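Local structure of alpha-1,3-glucanase (Paenibacillus glycanilyticus, 6K0P) at residues A[445-450]-A[458-463]. The protein probably hydrolyses alpha-1,3-glucosidic linkages of alpha-1,3-glucan, as a glycoside hydrolase of family 87. The protein carries 1 engineered substitution. Numbering follows the deposited sequence.
Sequences DFWTSV and EYQNFG. With GLC (alpha-D-glucopyranose), chain C; GLC (alpha-D-glucopyranose), chain B.
The indole of Trp-447 meets Phe-462 CZ at its edge, 3.7 Å from Trp-447 CD1, with the indole and phenyl planes 65° apart. Phe-446 CD2 lies over one indole face, toward the rim; the opposite face lies against the glucose of chain C, whose O3 sits toward the rim, 3.6 Å from Trp-447 CZ2. A broad apolar indole suits a sugar there; an alanine here would probably leave the glucose without that face and open a gap beside Phe-462 CZ. Backbone oxygens edge the other rings: Trp-447 O at Tyr-459, Phe-446 O at Phe-462. Gln-460, whose amide can both donate and accept, grips the same sugar: NE2 donates to ring O5, OE1 accepts from O6. With CD anti to CA (chi2 174°), the extended chain lets the amide reach the sugar, and NE2, 2.9 Å from Thr-448 O in the amide plane, fixes its rotation. Strand 437-446, part of the parallel beta-helix expected of a pectate-lyase-like domain, pairs antiparallel with strand 460-462, Phe-446 N lying 3.1 Å from Gln-460 O. Beyond, Ser-449's short hydroxyl reaches Tyr-459 O from above the carbonyl plane. On the other sheet face, Asp-445 OD1 accepts from Asn-461 ND2 on the anti side, tilted out of the carboxylate plane, and bonds Tyr-489 OH.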
# COMPACT_ATOMS: atom_id res chain seq x y z
N ASP A 445 4.34 -8.09 14.03
CA ASP A 445 3.71 -8.34 15.33
C ASP A 445 2.40 -7.57 15.44
O ASP A 445 2.33 -6.38 15.09
CB ASP A 445 4.59 -7.81 16.47
CG ASP A 445 5.89 -8.56 16.61
OD1 ASP A 445 5.92 -9.78 16.42
OD2 ASP A 445 6.90 -7.90 16.93
N PHE A 446 1.37 -8.21 15.99
CA PHE A 446 0.10 -7.55 16.26
C PHE A 446 -0.69 -8.40 17.25
O PHE A 446 -0.38 -9.57 17.48
CB PHE A 446 -0.69 -7.30 14.96
CG PHE A 446 -1.57 -6.07 15.00
CD1 PHE A 446 -1.01 -4.80 15.00
CD2 PHE A 446 -2.95 -6.18 15.02
CE1 PHE A 446 -1.81 -3.67 15.03
CE2 PHE A 446 -3.76 -5.05 15.05
CZ PHE A 446 -3.19 -3.79 15.05
N TRP A 447 -1.74 -7.78 17.84
CA TRP A 447 -2.57 -8.44 18.84
C TRP A 447 -1.76 -8.86 20.06
O TRP A 447 -0.67 -8.33 20.30
CB TRP A 447 -3.35 -9.62 18.24
CG TRP A 447 -4.12 -9.29 16.98
CD1 TRP A 447 -3.91 -9.80 15.72
CD2 TRP A 447 -5.23 -8.39 16.86
NE1 TRP A 447 -4.81 -9.26 14.83
CE2 TRP A 447 -5.63 -8.40 15.51
CE3 TRP A 447 -5.91 -7.58 17.77
CZ2 TRP A 447 -6.69 -7.62 15.04
CZ3 TRP A 447 -6.97 -6.81 17.30
CH2 TRP A 447 -7.34 -6.83 15.95
N THR A 448 -2.29 -9.80 20.85
CA THR A 448 -1.62 -10.30 22.05
C THR A 448 -1.57 -11.82 21.99
O THR A 448 -2.39 -12.46 21.33
CB THR A 448 -2.31 -9.84 23.34
OG1 THR A 448 -3.68 -10.30 23.35
CG2 THR A 448 -2.28 -8.32 23.44
N SER A 449 -0.61 -12.39 22.72
CA SER A 449 -0.37 -13.83 22.73
C SER A 449 -0.28 -14.36 24.16
O SER A 449 0.59 -15.17 24.49
CB SER A 449 0.90 -14.17 21.96
OG SER A 449 2.01 -13.48 22.52
N VAL A 450 -1.21 -13.93 25.02
CA VAL A 450 -1.22 -14.41 26.40
C VAL A 450 -1.53 -15.90 26.40
O VAL A 450 -2.53 -16.34 25.81
CB VAL A 450 -2.24 -13.63 27.24
CG1 VAL A 450 -2.30 -14.20 28.65
CG2 VAL A 450 -1.89 -12.15 27.28
N GLU A 458 5.31 -10.43 23.28
CA GLU A 458 3.97 -10.18 23.79
C GLU A 458 2.90 -10.19 22.71
O GLU A 458 1.71 -10.00 23.03
CB GLU A 458 3.95 -8.82 24.49
CG GLU A 458 4.33 -7.68 23.56
CD GLU A 458 5.77 -7.20 23.74
OE1 GLU A 458 6.73 -7.99 23.48
OE2 GLU A 458 5.94 -6.03 24.15
N TYR A 459 3.26 -10.40 21.46
CA TYR A 459 2.32 -10.27 20.36
C TYR A 459 2.05 -11.62 19.73
O TYR A 459 2.76 -12.61 19.95
CB TYR A 459 2.90 -9.37 19.27
CG TYR A 459 3.31 -7.99 19.71
CD1 TYR A 459 2.38 -6.98 19.85
CD2 TYR A 459 4.66 -7.69 19.92
CE1 TYR A 459 2.76 -5.70 20.22
CE2 TYR A 459 5.05 -6.41 20.29
CZ TYR A 459 4.10 -5.42 20.44
OH TYR A 459 4.48 -4.15 20.80
N GLN A 460 1.01 -11.65 18.90
CA GLN A 460 0.93 -12.67 17.87
C GLN A 460 1.88 -12.30 16.74
O GLN A 460 2.22 -11.12 16.55
CB GLN A 460 -0.51 -12.82 17.37
CG GLN A 460 -1.40 -13.55 18.38
CD GLN A 460 -2.84 -13.58 17.95
OE1 GLN A 460 -3.14 -13.88 16.79
NE2 GLN A 460 -3.76 -13.25 18.86
N ASN A 461 2.36 -13.31 16.02
CA ASN A 461 3.47 -13.16 15.10
C ASN A 461 3.04 -13.66 13.73
O ASN A 461 2.57 -14.80 13.61
CB ASN A 461 4.68 -13.96 15.60
CG ASN A 461 4.99 -13.67 17.07
OD1 ASN A 461 5.08 -14.58 17.88
ND2 ASN A 461 5.14 -12.40 17.41
N PHE A 462 3.18 -12.82 12.71
CA PHE A 462 2.54 -13.05 11.43
C PHE A 462 3.53 -13.41 10.33
O PHE A 462 4.57 -12.76 10.19
CB PHE A 462 1.63 -11.87 11.08
CG PHE A 462 0.45 -11.82 11.97
CD1 PHE A 462 -0.67 -12.59 11.68
CD2 PHE A 462 0.52 -11.16 13.19
CE1 PHE A 462 -1.74 -12.63 12.56
CE2 PHE A 462 -0.54 -11.19 14.07
CZ PHE A 462 -1.67 -11.93 13.76
N GLY A 463 3.19 -14.46 9.57
CA GLY A 463 3.99 -14.87 8.44
C GLY A 463 3.75 -14.00 7.22
O GLY A 463 2.88 -13.12 7.21
C1 GLC C . -7.15 -11.98 18.54
C2 GLC C . -8.04 -10.87 18.06
C3 GLC C . -8.82 -11.22 16.81
C4 GLC C . -7.85 -11.76 15.79
C5 GLC C . -7.20 -12.99 16.39
C6 GLC C . -6.20 -13.57 15.44
O1 GLC C . -7.93 -12.87 19.08
O2 GLC C . -8.91 -10.45 19.09
O3 GLC C . -9.18 -9.98 16.27
O4 GLC C . -8.51 -12.11 14.58
O5 GLC C . -6.48 -12.63 17.53
O6 GLC C . -5.44 -14.61 15.97
C1 GLC B . -10.55 -10.02 15.79
C2 GLC B . -10.84 -8.66 15.16
C3 GLC B . -11.09 -7.62 16.24
C4 GLC B . -12.15 -8.11 17.22
C5 GLC B . -11.83 -9.51 17.73
C6 GLC B . -12.98 -10.05 18.57
O2 GLC B . -9.77 -8.26 14.33
O3 GLC B . -11.50 -6.41 15.65
O4 GLC B . -12.24 -7.22 18.31
O5 GLC B . -11.60 -10.40 16.66
O6 GLC B . -12.69 -11.37 18.98
O HOH W 1 0.50 -10.36 25.28